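Local atomic coordinates of ABC transporter, substrate binding protein (Agrobacterium tumefaciens, PDB entry 3C9H), a protein that probably binds a solute in the periplasm for uptake by an ABC transporter, and binds a magnesium ion. Residues Gln109-Ala114 with Arg278-Glu282; Val169-Thr175 with Met205-Gly209; Trp199-Lys203 with Arg347-Leu352. All blocks are in the same frame, centred on the assembly; numbering follows the deposited sequence.

How the contacts relate
From the N terminus, the chain first lays down the loop 109-114, which is met only much later by helix 274-285 in contact 1. Within that long excursion, contact 2 closes a short loop, bringing the turn before strand 173-176 against the end of helix 198-207. Contact 3 starts earlier on this same helix, at 199-203, and finishes at the C-terminal helix 338-353. It therefore crosses both other contacts along the chain. Contacts 2 and 3 are neighbours, their centres about 12 Å apart, and touch where Leu-352 packs on Gly-206. Contact 1 lies on the opposite side of the chain's centre, its centre about 43 Å from that of contact 2.

Contact 1. Residues Gln109-Ala114 with Arg278-Glu282; sequences QRSDLA and RRYLE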
loop_
_atom_site.group_PDB
_atom_site.type_symbol
_atom_site.label_atom_id
_atom_site.label_comp_id
_atom_site.label_asym_id
_atom_site.label_seq_id
_atom_site.Cartn_x
_atom_site.Cartn_y
_atom_site.Cartn_z
ATOM N N GLN A 109 11.110 16.105 7.332
ATOM C CA GLN A 109 11.773 16.606 8.526
ATOM C C GLN A 109 11.584 15.592 9.663
ATOM O O GLN A 109 10.620 14.829 9.674
ATOM C CB GLN A 109 11.260 18.000 8.913
ATOM C CG GLN A 109 9.765 18.096 9.183
ATOM C CD GLN A 109 9.363 19.487 9.636
ATOM O OE1 GLN A 109 9.674 19.885 10.745
ATOM N NE2 GLN A 109 8.679 20.231 8.775
ATOM N N ARG A 110 12.533 15.594 10.594
ATOM C CA ARG A 110 12.576 14.651 11.689
ATOM C C ARG A 110 11.393 14.872 12.610
ATOM O O ARG A 110 10.974 16.020 12.873
ATOM C CB ARG A 110 13.910 14.805 12.453
ATOM C CG ARG A 110 14.162 13.801 13.537
ATOM C CD ARG A 110 15.552 14.036 14.207
ATOM N NE ARG A 110 15.927 12.963 15.138
ATOM C CZ ARG A 110 16.744 11.953 14.848
ATOM N NH1 ARG A 110 17.298 11.825 13.638
ATOM N NH2 ARG A 110 17.010 11.054 15.779
ATOM N N SER A 111 10.866 13.766 13.115
ATOM C CA SER A 111 9.770 13.791 14.057
ATOM C C SER A 111 10.147 12.988 15.286
ATOM O O SER A 111 10.025 11.762 15.286
ATOM C CB SER A 111 8.515 13.189 13.431
ATOM O OG SER A 111 8.048 13.984 12.385
ATOM N N ASP A 112 10.600 13.689 16.330
ATOM C CA ASP A 112 11.017 13.060 17.581
ATOM C C ASP A 112 9.827 12.987 18.488
ATOM O O ASP A 112 9.467 13.986 19.134
ATOM C CB ASP A 112 12.123 13.863 18.266
ATOM C CG ASP A 112 13.419 13.812 17.510
ATOM O OD1 ASP A 112 13.685 12.777 16.880
ATOM O OD2 ASP A 112 14.176 14.805 17.557
ATOM N N LEU A 113 9.224 11.809 18.560
ATOM C CA LEU A 113 7.936 11.652 19.227
ATOM C C LEU A 113 8.000 10.665 20.384
ATOM O O LEU A 113 9.015 10.008 20.612
ATOM C CB LEU A 113 6.865 11.198 18.224
ATOM C CG LEU A 113 6.582 12.166 17.066
ATOM C CD1 LEU A 113 5.794 11.525 15.887
ATOM C CD2 LEU A 113 5.877 13.377 17.616
ATOM N N ALA A 114 6.863 10.580 21.074
ATOM C CA ALA A 114 6.616 9.688 22.216
ATOM C C ALA A 114 7.009 8.243 21.945
ATOM O O ALA A 114 7.783 7.672 22.676
ATOM C CB ALA A 114 5.118 9.757 22.581
ATOM N N ARG A 278 2.839 16.166 12.940
ATOM C CA ARG A 278 3.411 15.301 13.958
ATOM C C ARG A 278 2.355 14.759 14.914
ATOM O O ARG A 278 2.470 13.613 15.401
ATOM C CB ARG A 278 4.472 16.020 14.773
ATOM C CG ARG A 278 5.769 16.067 14.099
ATOM C CD ARG A 278 6.817 16.671 14.941
ATOM N NE ARG A 278 7.714 17.350 14.044
ATOM C CZ ARG A 278 7.736 18.656 13.821
ATOM N NH1 ARG A 278 7.016 19.504 14.506
ATOM N NH2 ARG A 278 8.584 19.106 12.951
ATOM N N ARG A 279 1.345 15.570 15.194
ATOM C CA ARG A 279 0.244 15.126 16.061
ATOM C C ARG A 279 -0.507 13.952 15.438
ATOM O O ARG A 279 -0.862 12.986 16.123
ATOM C CB ARG A 279 -0.763 16.255 16.343
ATOM C CG ARG A 279 -1.403 16.050 17.722
ATOM C CD ARG A 279 -2.515 16.999 18.034
ATOM N NE ARG A 279 -2.039 18.367 18.127
ATOM C CZ ARG A 279 -2.802 19.417 18.418
ATOM N NH1 ARG A 279 -4.109 19.278 18.630
ATOM N NH2 ARG A 279 -2.254 20.631 18.457
ATOM N N TYR A 280 -0.790 14.075 14.148
ATOM C CA TYR A 280 -1.461 13.030 13.383
ATOM C C TYR A 280 -0.575 11.766 13.303
ATOM O O TYR A 280 -1.031 10.638 13.552
ATOM C CB TYR A 280 -1.737 13.567 11.995
ATOM C CG TYR A 280 -2.735 12.810 11.178
ATOM C CD1 TYR A 280 -4.104 12.923 11.426
ATOM C CD2 TYR A 280 -2.329 12.040 10.098
ATOM C CE1 TYR A 280 -5.053 12.253 10.622
ATOM C CE2 TYR A 280 -3.277 11.373 9.283
ATOM C CZ TYR A 280 -4.626 11.492 9.559
ATOM O OH TYR A 280 -5.551 10.829 8.765
ATOM N N LEU A 281 0.699 11.961 12.983
ATOM C CA LEU A 281 1.656 10.838 13.022
ATOM C C LEU A 281 1.682 10.137 14.376
ATOM O O LEU A 281 1.579 8.910 14.468
ATOM C CB LEU A 281 3.053 11.338 12.642
ATOM C CG LEU A 281 4.181 10.334 12.686
ATOM C CD1 LEU A 281 3.850 9.024 11.880
ATOM C CD2 LEU A 281 5.481 10.992 12.223
ATOM N N GLU A 282 1.798 10.909 15.448
ATOM C CA GLU A 282 1.719 10.348 16.785
ATOM C C GLU A 282 0.423 9.534 16.972
ATOM O O GLU A 282 0.459 8.435 17.537
ATOM C CB GLU A 282 1.788 11.466 17.826
ATOM C CG GLU A 282 2.070 11.008 19.228
ATOM C CD GLU A 282 2.612 12.139 20.070
ATOM O OE1 GLU A 282 1.860 13.132 20.212
ATOM O OE2 GLU A 282 3.783 12.052 20.546
#
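Arg-278 reaches from its helix across the loop 109-114, with Gln-109 at its guanidinium end, Ser-111 along its shaft and Leu-113 at its base. Gln-109 OE1 stands only 2.6 Å from Arg-278 NH2, at the edge of the guanidinium and close to its plane. The direction is nevertheless too poor for a hydrogen bond, and the amide is turned 68° from the guanidinium. Further back, Ser-111 OG lies 3.5 Å from Arg-278 CG, so the hydroxyl borders the aliphatic part of the chain. The apolar centre is formed by Leu-113, whose CD1 branch meets Leu-281 CD2 at 3.7 Å. Its other branch, CD2, faces Arg-278 CB at 4.1 Å and also borders the carboxylate of Glu-282. One helical turn beyond Arg-278, Glu-282 extends with CG anti to its backbone N (chi1 -165°), carrying OE2 to the loop. There Ala-114 N donates a weak hydrogen bond of 3.5 Å to Glu-282 OE2, nearly straight at 159°.

A second shell fixes the loop. Gln-109 NE2 bonds to Pro-268 O, holding the amide from its nitrogen side, and Gln-109 pairs through its backbone with Val-267 of strand 258-268. Ser-111 O accepts a bond from Tyr-130 OH, while Arg-110 turns away from the helix and forms a salt bridge to Asp-112, its NE 2.8 Å from Asp-112 OD1.

The contact thus lays the connection between strands 108-109 and 124-125 along helix 274-285, away from the magnesium site. Its chemistry implies a mainly van der Waals contact, with Arg-278 and Leu-113 burying the largest shares and Glu-282 next; the amide oxygen probably adds electrostatic attraction for the guanidinium, and the single bond to Glu-282 contributes modestly.

Contact 2. Residues Val169-Thr175 with Met205-Gly209; sequences VHGRIAT and MGAAG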
loop_
_atom_site.group_PDB
_atom_site.type_symbol
_atom_site.label_atom_id
_atom_site.label_comp_id
_atom_site.label_asym_id
_atom_site.label_seq_id
_atom_site.Cartn_x
_atom_site.Cartn_y
_atom_site.Cartn_z
ATOM N N VAL A 169 -10.057 -17.389 -19.361
ATOM C CA VAL A 169 -9.363 -16.326 -18.608
ATOM C C VAL A 169 -8.985 -15.109 -19.428
ATOM O O VAL A 169 -8.685 -14.067 -18.858
ATOM C CB VAL A 169 -8.041 -16.812 -17.955
ATOM C CG1 VAL A 169 -8.309 -17.950 -17.007
ATOM C CG2 VAL A 169 -7.017 -17.193 -19.019
ATOM N N HIS A 170 -8.977 -15.235 -20.752
ATOM C CA HIS A 170 -8.375 -14.207 -21.591
ATOM C C HIS A 170 -9.054 -12.837 -21.468
ATOM O O HIS A 170 -10.250 -12.704 -21.716
ATOM C CB HIS A 170 -8.318 -14.623 -23.059
ATOM C CG HIS A 170 -7.464 -13.714 -23.882
ATOM N ND1 HIS A 170 -6.123 -13.946 -24.088
ATOM C CD2 HIS A 170 -7.740 -12.535 -24.482
ATOM C CE1 HIS A 170 -5.613 -12.955 -24.797
ATOM N NE2 HIS A 170 -6.575 -12.089 -25.052
ATOM N N GLY A 171 -8.272 -11.826 -21.083
ATOM C CA GLY A 171 -8.797 -10.503 -20.795
ATOM C C GLY A 171 -9.642 -10.438 -19.536
ATOM O O GLY A 171 -10.343 -9.464 -19.324
ATOM N N ARG A 172 -9.584 -11.470 -18.697
ATOM C CA ARG A 172 -10.366 -11.501 -17.465
ATOM C C ARG A 172 -9.465 -11.739 -16.248
ATOM O O ARG A 172 -9.894 -12.258 -15.213
ATOM C CB ARG A 172 -11.495 -12.530 -17.575
ATOM C CG ARG A 172 -12.490 -12.109 -18.654
ATOM C CD ARG A 172 -13.642 -13.051 -18.837
ATOM N NE ARG A 172 -14.468 -13.130 -17.644
ATOM C CZ ARG A 172 -14.833 -14.262 -17.045
ATOM N NH1 ARG A 172 -14.492 -15.454 -17.529
ATOM N NH2 ARG A 172 -15.570 -14.200 -15.952
ATOM N N ILE A 173 -8.210 -11.313 -16.367
ATOM C CA ILE A 173 -7.335 -11.215 -15.191
ATOM C C ILE A 173 -6.754 -9.827 -15.144
ATOM O O ILE A 173 -6.693 -9.125 -16.157
ATOM C CB ILE A 173 -6.210 -12.273 -15.172
ATOM C CG1 ILE A 173 -5.269 -12.067 -16.360
ATOM C CG2 ILE A 173 -6.826 -13.697 -15.165
ATOM C CD1 ILE A 173 -4.008 -12.851 -16.261
ATOM N N ALA A 174 -6.330 -9.425 -13.952
ATOM C CA ALA A 174 -5.882 -8.054 -13.744
ATOM C C ALA A 174 -4.771 -7.945 -12.688
ATOM O O ALA A 174 -4.650 -8.784 -11.797
ATOM C CB ALA A 174 -7.057 -7.176 -13.346
ATOM N N THR A 175 -3.973 -6.887 -12.824
ATOM C CA THR A 175 -2.920 -6.555 -11.878
ATOM C C THR A 175 -2.641 -5.042 -11.913
ATOM O O THR A 175 -3.264 -4.283 -12.681
ATOM C CB THR A 175 -1.634 -7.362 -12.163
ATOM O OG1 THR A 175 -0.748 -7.260 -11.044
ATOM C CG2 THR A 175 -0.928 -6.874 -13.444
ATOM N N MET A 205 0.805 -13.647 -17.992
ATOM C CA MET A 205 -0.300 -12.700 -17.791
ATOM C C MET A 205 -0.547 -11.907 -19.088
ATOM O O MET A 205 -1.705 -11.659 -19.476
ATOM C CB MET A 205 -0.041 -11.745 -16.600
ATOM C CG MET A 205 -0.176 -12.387 -15.183
ATOM S SD MET A 205 -0.095 -11.249 -13.756
ATOM C CE MET A 205 1.622 -10.828 -13.855
ATOM N N GLY A 206 0.536 -11.501 -19.750
ATOM C CA GLY A 206 0.421 -10.798 -21.033
ATOM C C GLY A 206 -0.250 -11.642 -22.120
ATOM O O GLY A 206 -1.058 -11.127 -22.879
ATOM N N ALA A 207 0.063 -12.939 -22.163
ATOM C CA ALA A 207 -0.594 -13.897 -23.074
ATOM C C ALA A 207 -2.069 -14.124 -22.733
ATOM O O ALA A 207 -2.897 -14.329 -23.631
ATOM C CB ALA A 207 0.143 -15.196 -23.065
ATOM N N ALA A 208 -2.398 -14.056 -21.440
ATOM C CA ALA A 208 -3.790 -14.061 -20.984
ATOM C C ALA A 208 -4.507 -12.716 -21.157
ATOM O O ALA A 208 -5.650 -12.557 -20.725
ATOM C CB ALA A 208 -3.872 -14.544 -19.521
ATOM N N GLY A 209 -3.855 -11.738 -21.783
ATOM C CA GLY A 209 -4.485 -10.455 -22.039
ATOM C C GLY A 209 -4.778 -9.690 -20.757
ATOM O O GLY A 209 -5.844 -9.076 -20.621
#
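His-170 lays one face of its imidazole over the turn that ends helix 198-207. Gly-209 CA sits over that face, 4.2 Å from the ring centroid, as a CH-pi contact, and Ala-208 O lies above the same face near the rim. A chi1 of -168° swings the ring away from the backbone N of His-170; its edge then faces Ala-207 O, 3.3 Å from His-170 CE1. Beside the ring, Gly-171 N donates a nearly straight hydrogen bond of 2.7 Å to Ala-208 O. The bond joins two turns: a type II beta turn from Val-169 to Arg-172 and a Schellman motif at the helix end, where Gly-209 takes positive phi. This junction belongs to an alpha/beta lobe of the periplasmic binding protein family, in which strand 173-176 runs parallel to strand 211-213, just beyond the helix. Further along, Ile-173 CD1 packs 3.7 Å from Ala-208 CB, just past the last helical residue. The side chain of Met-205 crosses that of Ile-173 at about a right angle, its CG 4.0 Å from Ile-173 CD1. Val-169 CG2 meets Ala-208 CB at 4.1 Å from another side, and Leu-162 of helix 155-164 touches Val-169, Ile-173 and Ala-208 alike.

Contact 3. Residues Trp199-Lys203 with Arg347-Leu352; sequences WSVIK and RWNEAL
Arg-347 and Trp-199 come together because the arginine, with a chi1 of -169°, sends its chain off on the far side of CB from the backbone N and stays extended as far as NE, while Trp-199 places its CG beside its own backbone N and swings the indole toward the C-terminal helix. The arginine consequently runs over one face of the indole along its length. Its CG makes a CH-pi contact 3.9 Å from the centroid of the six-membered ring. Farther out, the guanidinium stacks on the five-membered ring as a cation-pi pair, with the planes 26° apart and CZ 3.9 Å from that centroid. Trp-199 NE1 and Arg-347 NH1 are 3.4 Å apart, but both are donors, so this proximity reflects stacking and not a hydrogen bond.

At its rim the indole reaches the partner backbone, CZ3 lying 3.7 Å from Trp-348 CA near the ring plane. One turn along, Ile-202 directs its CG2 branch at the small side chain of Ala-351, 3.6 Å from its CB. The same methyl meets Leu-352 CD2 at 3.8 Å and also touches Trp-348 CD1, so it sits among three side chains of the C-terminal helix. Lys-203 lies alongside, its CG 3.9 Å from Ala-351 CB, and its ammonium bonds to Ser-354 OG.

The axes of the two short segments approach to 8.7 Å, their N-to-C directions 53° apart, and the nearest CA atoms are those of Lys-203 and Ala-351. Helix 183-194 borders both, through Met-188 against Ile-202 and Trp-348 and through Gln-192 against Trp-199 and Arg-347. Val-201 turns instead to helix 155-164, and Trp-348 touches Asp-177 and Ile-178 just after strand 173-176, while Leu-352 touches Val-210 before strand 211-213.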
loop_
_atom_site.group_PDB
_atom_site.type_symbol
_atom_site.label_atom_id
_atom_site.label_comp_id
_atom_site.label_asym_id
_atom_site.label_seq_id
_atom_site.Cartn_x
_atom_site.Cartn_y
_atom_site.Cartn_z
ATOM N N TRP A 199 9.443 -13.340 -14.519
ATOM C CA TRP A 199 9.162 -12.931 -15.892
ATOM C C TRP A 199 8.295 -13.942 -16.641
ATOM O O TRP A 199 7.493 -13.561 -17.484
ATOM C CB TRP A 199 10.473 -12.617 -16.632
ATOM C CG TRP A 199 11.197 -11.544 -15.901
ATOM C CD1 TRP A 199 12.295 -11.678 -15.105
ATOM C CD2 TRP A 199 10.804 -10.182 -15.823
ATOM N NE1 TRP A 199 12.633 -10.463 -14.565
ATOM C CE2 TRP A 199 11.730 -9.526 -14.991
ATOM C CE3 TRP A 199 9.757 -9.444 -16.386
ATOM C CZ2 TRP A 199 11.643 -8.169 -14.706
ATOM C CZ3 TRP A 199 9.676 -8.102 -16.111
ATOM C CH2 TRP A 199 10.615 -7.476 -15.273
ATOM N N SER A 200 8.425 -15.218 -16.302
ATOM C CA SER A 200 7.493 -16.221 -16.833
ATOM C C SER A 200 6.050 -15.908 -16.397
ATOM O O SER A 200 5.108 -16.060 -17.193
ATOM C CB SER A 200 7.904 -17.639 -16.421
ATOM O OG SER A 200 7.854 -17.800 -15.009
ATOM N N VAL A 201 5.885 -15.460 -15.150
ATOM C CA VAL A 201 4.570 -15.025 -14.664
ATOM C C VAL A 201 4.067 -13.806 -15.451
ATOM O O VAL A 201 2.945 -13.811 -15.934
ATOM C CB VAL A 201 4.567 -14.700 -13.140
ATOM C CG1 VAL A 201 3.165 -14.219 -12.676
ATOM C CG2 VAL A 201 5.026 -15.917 -12.319
ATOM N N ILE A 202 4.906 -12.782 -15.597
ATOM C CA ILE A 202 4.515 -11.570 -16.328
ATOM C C ILE A 202 4.156 -11.908 -17.778
ATOM O O ILE A 202 3.132 -11.465 -18.308
ATOM C CB ILE A 202 5.635 -10.478 -16.281
ATOM C CG1 ILE A 202 5.996 -10.133 -14.834
ATOM C CG2 ILE A 202 5.194 -9.208 -16.996
ATOM C CD1 ILE A 202 4.771 -9.978 -13.934
ATOM N N LYS A 203 4.990 -12.723 -18.411
ATOM C CA LYS A 203 4.723 -13.177 -19.785
ATOM C C LYS A 203 3.388 -13.925 -19.890
ATOM O O LYS A 203 2.557 -13.578 -20.726
ATOM C CB LYS A 203 5.878 -14.035 -20.306
ATOM C CG LYS A 203 7.143 -13.215 -20.599
ATOM C CD LYS A 203 8.382 -14.102 -20.800
ATOM C CE LYS A 203 9.678 -13.272 -21.044
ATOM N NZ LYS A 203 9.650 -12.450 -22.330
ATOM N N ARG A 347 11.283 -3.272 -19.186
ATOM C CA ARG A 347 11.300 -4.741 -19.217
ATOM C C ARG A 347 9.898 -5.374 -18.964
ATOM O O ARG A 347 9.495 -6.340 -19.612
ATOM C CB ARG A 347 12.298 -5.238 -18.177
ATOM C CG ARG A 347 12.617 -6.710 -18.273
ATOM C CD ARG A 347 13.859 -7.074 -17.462
ATOM N NE ARG A 347 14.238 -8.478 -17.667
ATOM C CZ ARG A 347 14.946 -9.217 -16.815
ATOM N NH1 ARG A 347 15.368 -8.724 -15.657
ATOM N NH2 ARG A 347 15.217 -10.475 -17.120
ATOM N N TRP A 348 9.165 -4.817 -18.010
ATOM C CA TRP A 348 7.826 -5.284 -17.687
ATOM C C TRP A 348 6.869 -5.083 -18.869
ATOM O O TRP A 348 6.110 -5.980 -19.204
ATOM C CB TRP A 348 7.375 -4.551 -16.430
ATOM C CG TRP A 348 6.029 -4.862 -15.902
ATOM C CD1 TRP A 348 5.679 -5.882 -15.038
ATOM C CD2 TRP A 348 4.856 -4.103 -16.124
ATOM N NE1 TRP A 348 4.333 -5.797 -14.730
ATOM C CE2 TRP A 348 3.811 -4.710 -15.380
ATOM C CE3 TRP A 348 4.576 -2.963 -16.880
ATOM C CZ2 TRP A 348 2.516 -4.218 -15.388
ATOM C CZ3 TRP A 348 3.300 -2.483 -16.882
ATOM C CH2 TRP A 348 2.279 -3.104 -16.134
ATOM N N ASN A 349 6.933 -3.925 -19.518
ATOM C CA ASN A 349 6.151 -3.673 -20.737
ATOM C C ASN A 349 6.554 -4.612 -21.863
ATOM O O ASN A 349 5.724 -5.032 -22.644
ATOM C CB ASN A 349 6.330 -2.232 -21.221
ATOM C CG ASN A 349 5.607 -1.234 -20.359
ATOM O OD1 ASN A 349 6.197 -0.240 -19.918
ATOM N ND2 ASN A 349 4.325 -1.485 -20.094
ATOM N N GLU A 350 7.843 -4.923 -21.926
ATOM C CA GLU A 350 8.415 -5.821 -22.930
ATOM C C GLU A 350 7.904 -7.256 -22.748
ATOM O O GLU A 350 7.556 -7.911 -23.726
ATOM C CB GLU A 350 9.958 -5.694 -22.876
ATOM C CG GLU A 350 10.840 -6.888 -23.253
ATOM C CD GLU A 350 12.354 -6.595 -22.989
ATOM O OE1 GLU A 350 12.769 -5.404 -22.998
ATOM O OE2 GLU A 350 13.127 -7.551 -22.751
ATOM N N ALA A 351 7.812 -7.719 -21.502
ATOM C CA ALA A 351 7.271 -9.052 -21.186
ATOM C C ALA A 351 5.768 -9.186 -21.440
ATOM O O ALA A 351 5.315 -10.222 -21.907
ATOM C CB ALA A 351 7.581 -9.426 -19.732
ATOM N N LEU A 352 4.999 -8.152 -21.112
ATOM C CA LEU A 352 3.545 -8.169 -21.303
ATOM C C LEU A 352 3.158 -8.203 -22.779
ATOM O O LEU A 352 2.058 -8.635 -23.109
ATOM C CB LEU A 352 2.888 -6.947 -20.658
ATOM C CG LEU A 352 2.825 -6.870 -19.129
ATOM C CD1 LEU A 352 2.257 -5.542 -18.711
ATOM C CD2 LEU A 352 1.982 -8.009 -18.565
#